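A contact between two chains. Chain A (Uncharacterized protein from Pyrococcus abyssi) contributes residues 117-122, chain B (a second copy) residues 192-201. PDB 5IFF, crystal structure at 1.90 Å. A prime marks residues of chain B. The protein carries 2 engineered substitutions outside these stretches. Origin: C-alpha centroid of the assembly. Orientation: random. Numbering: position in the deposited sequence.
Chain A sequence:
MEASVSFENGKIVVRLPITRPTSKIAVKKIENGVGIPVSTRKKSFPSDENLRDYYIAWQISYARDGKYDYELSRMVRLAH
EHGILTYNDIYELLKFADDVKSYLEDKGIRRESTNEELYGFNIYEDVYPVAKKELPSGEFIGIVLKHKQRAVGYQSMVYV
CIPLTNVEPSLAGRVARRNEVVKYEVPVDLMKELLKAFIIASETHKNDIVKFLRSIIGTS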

# COMPACT_ATOMS: atom_id res chain seq x y z
N GLU A 117 5.85 -35.95 -15.20
CA GLU A 117 4.94 -35.11 -15.95
C GLU A 117 3.64 -35.06 -15.17
O GLU A 117 3.24 -36.06 -14.58
N LEU A 118 3.01 -33.90 -15.12
CA LEU A 118 1.69 -33.78 -14.50
C LEU A 118 0.68 -33.63 -15.62
O LEU A 118 0.48 -32.53 -16.12
N TYR A 119 0.07 -34.75 -16.03
CA TYR A 119 -0.90 -34.76 -17.13
C TYR A 119 -0.37 -34.06 -18.38
O TYR A 119 -1.01 -33.18 -18.94
N GLY A 120 0.84 -34.45 -18.79
CA GLY A 120 1.42 -33.92 -20.01
C GLY A 120 2.40 -32.78 -19.80
O GLY A 120 3.21 -32.50 -20.68
N PHE A 121 2.33 -32.11 -18.65
CA PHE A 121 3.22 -30.96 -18.40
C PHE A 121 4.50 -31.41 -17.72
O PHE A 121 4.45 -32.11 -16.72
N ASN A 122 5.64 -31.01 -18.26
CA ASN A 122 6.91 -31.34 -17.63
C ASN A 122 7.05 -30.66 -16.27
O ASN A 122 6.72 -29.48 -16.14
N LYS B 192 -6.34 -23.92 -25.60
CA LYS B 192 -6.48 -25.28 -25.10
C LYS B 192 -5.52 -25.55 -23.96
O LYS B 192 -5.93 -25.96 -22.88
N GLU B 193 -4.24 -25.31 -24.21
CA GLU B 193 -3.19 -25.65 -23.24
C GLU B 193 -3.24 -24.77 -22.00
O GLU B 193 -2.84 -25.20 -20.93
N LEU B 194 -3.73 -23.53 -22.12
CA LEU B 194 -3.86 -22.69 -20.94
C LEU B 194 -5.01 -23.17 -20.06
O LEU B 194 -4.89 -23.18 -18.81
N LEU B 195 -6.10 -23.57 -20.70
CA LEU B 195 -7.22 -24.15 -19.97
C LEU B 195 -6.74 -25.41 -19.25
O LEU B 195 -7.08 -25.63 -18.09
N LYS B 196 -5.93 -26.22 -19.92
CA LYS B 196 -5.36 -27.41 -19.31
C LYS B 196 -4.45 -27.08 -18.13
O LYS B 196 -4.47 -27.80 -17.13
N ALA B 197 -3.68 -25.99 -18.25
CA ALA B 197 -2.82 -25.55 -17.17
C ALA B 197 -3.65 -25.22 -15.93
O ALA B 197 -3.31 -25.65 -14.83
N PHE B 198 -4.75 -24.49 -16.09
CA PHE B 198 -5.55 -24.11 -14.93
C PHE B 198 -6.19 -25.33 -14.27
O PHE B 198 -6.24 -25.42 -13.04
N ILE B 199 -6.63 -26.26 -15.11
CA ILE B 199 -7.15 -27.57 -14.70
C ILE B 199 -6.20 -28.34 -13.79
O ILE B 199 -6.65 -28.97 -12.81
N ILE B 200 -4.91 -28.33 -14.10
CA ILE B 200 -3.98 -29.11 -13.27
C ILE B 200 -3.36 -28.29 -12.14
O ILE B 200 -2.79 -28.84 -11.20
N ALA B 201 -3.48 -26.96 -12.23
CA ALA B 201 -2.91 -26.07 -11.22
C ALA B 201 -3.44 -26.39 -9.81
O ALA B 201 -2.67 -26.47 -8.86

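A tight β-hairpin of chain A packs against one flank of a chain B helix in a small, essentially apolar contact, with no hydrogen bond crossing between the stretches. The type I' turn from Leu118 to Phe121 is closed by paired backbone bonds, Leu118 N to Phe121 O (2.8 Å) and Phe121 N to Leu118 O (3.2 Å), and the side chains of Leu118, Tyr119 and Phe121 all leave the backbone toward the helix. Ile200′ (chi1 p, chi2 t) is the hub, touching all three. Its CD1 lies over one face of the Phe121 ring, 3.8 Å from the centroid in a CH-pi contact, and also meets Leu118 CD2 at 4.1 Å; its CG2 reaches Tyr119 CB at 4.0 Å. Leu118 is t, p; Tyr119 and Phe121 are both m at chi1. The Phe121 ring also reaches Ala197′, Lys196′ and Glu193′, its CE2 4.1 Å from Ala197′ CB and its edge near Lys196′ CB (CE1 to CB, 4.1 Å) and the Glu193′ carbonyl (CZ to O, 3.7 Å). That carbonyl already accepts Ala197′ N at 2.9 Å within the helix. One charged pair lies within chain B: Lys196′ NZ forms a salt bridge to Glu193′ OE1 at 3.4 Å, its hydrogen bond weak. Gly120 takes backbone angles that would jam a CB against the preceding carbonyl.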

# COMPACT_ATOMS: atom_id res chain seq x y z
CB GLU A 117 4.73 -35.65 -17.38
CG GLU A 117 6.04 -35.70 -18.20
CD GLU A 117 5.84 -35.88 -19.71
OE1 GLU A 117 4.77 -36.41 -20.10
OE2 GLU A 117 6.75 -35.50 -20.49
CB LEU A 118 1.64 -32.60 -13.52
CG LEU A 118 0.31 -32.29 -12.80
CD1 LEU A 118 -0.17 -33.44 -11.95
CD2 LEU A 118 0.43 -31.03 -11.97
CB TYR A 119 -2.22 -34.11 -16.69
CG TYR A 119 -2.88 -34.91 -15.60
CD1 TYR A 119 -3.61 -36.06 -15.89
CD2 TYR A 119 -2.74 -34.54 -14.27
CE1 TYR A 119 -4.21 -36.81 -14.88
CE2 TYR A 119 -3.32 -35.28 -13.25
CZ TYR A 119 -4.05 -36.41 -13.56
OH TYR A 119 -4.61 -37.12 -12.52
CB PHE A 121 2.52 -29.92 -17.54
CG PHE A 121 1.45 -29.14 -18.26
CD1 PHE A 121 0.26 -29.76 -18.65
CD2 PHE A 121 1.61 -27.80 -18.52
CE1 PHE A 121 -0.73 -29.04 -19.31
CE2 PHE A 121 0.63 -27.07 -19.17
CZ PHE A 121 -0.54 -27.69 -19.56
CB ASN A 122 8.08 -30.94 -18.51
CG ASN A 122 8.27 -31.88 -19.67
OD1 ASN A 122 7.86 -33.04 -19.61
ND2 ASN A 122 8.89 -31.40 -20.73
CB LYS B 192 -6.24 -26.28 -26.22
CG LYS B 192 -7.28 -26.29 -27.32
CD LYS B 192 -7.02 -27.47 -28.23
CE LYS B 192 -8.07 -27.57 -29.33
NZ LYS B 192 -7.83 -28.79 -30.13
CB GLU B 193 -1.79 -25.58 -23.88
CG GLU B 193 -1.57 -26.59 -25.05
CD GLU B 193 -1.68 -28.05 -24.64
OE1 GLU B 193 -1.57 -28.35 -23.43
OE2 GLU B 193 -1.86 -28.91 -25.53
CB LEU B 194 -4.07 -21.23 -21.33
CG LEU B 194 -2.84 -20.49 -21.85
CD1 LEU B 194 -3.27 -19.27 -22.66
CD2 LEU B 194 -1.92 -20.08 -20.71
CB LEU B 195 -8.40 -24.48 -20.90
CG LEU B 195 -9.12 -23.27 -21.52
CD1 LEU B 195 -10.06 -23.72 -22.63
CD2 LEU B 195 -9.86 -22.50 -20.45
CB LYS B 196 -4.60 -28.22 -20.35
CG LYS B 196 -5.60 -28.86 -21.34
CD LYS B 196 -4.99 -29.48 -22.60
CE LYS B 196 -3.99 -30.58 -22.27
NZ LYS B 196 -3.43 -31.21 -23.51
CB ALA B 197 -1.95 -24.33 -17.60
CB PHE B 198 -6.62 -23.07 -15.33
CG PHE B 198 -6.09 -21.66 -15.30
CD1 PHE B 198 -5.69 -21.08 -14.09
CD2 PHE B 198 -5.93 -20.93 -16.47
CE1 PHE B 198 -5.19 -19.80 -14.04
CE2 PHE B 198 -5.42 -19.65 -16.44
CZ PHE B 198 -5.05 -19.08 -15.19
CB ILE B 199 -7.46 -28.45 -15.94
CG1 ILE B 199 -8.60 -27.85 -16.75
CG2 ILE B 199 -7.74 -29.88 -15.57
CD1 ILE B 199 -9.85 -27.65 -15.97
CB ILE B 200 -2.84 -29.72 -14.10
CG1 ILE B 200 -2.00 -28.63 -14.74
CG2 ILE B 200 -3.39 -30.62 -15.18
CD1 ILE B 200 -0.77 -29.18 -15.40
CB ALA B 201 -3.20 -24.62 -11.57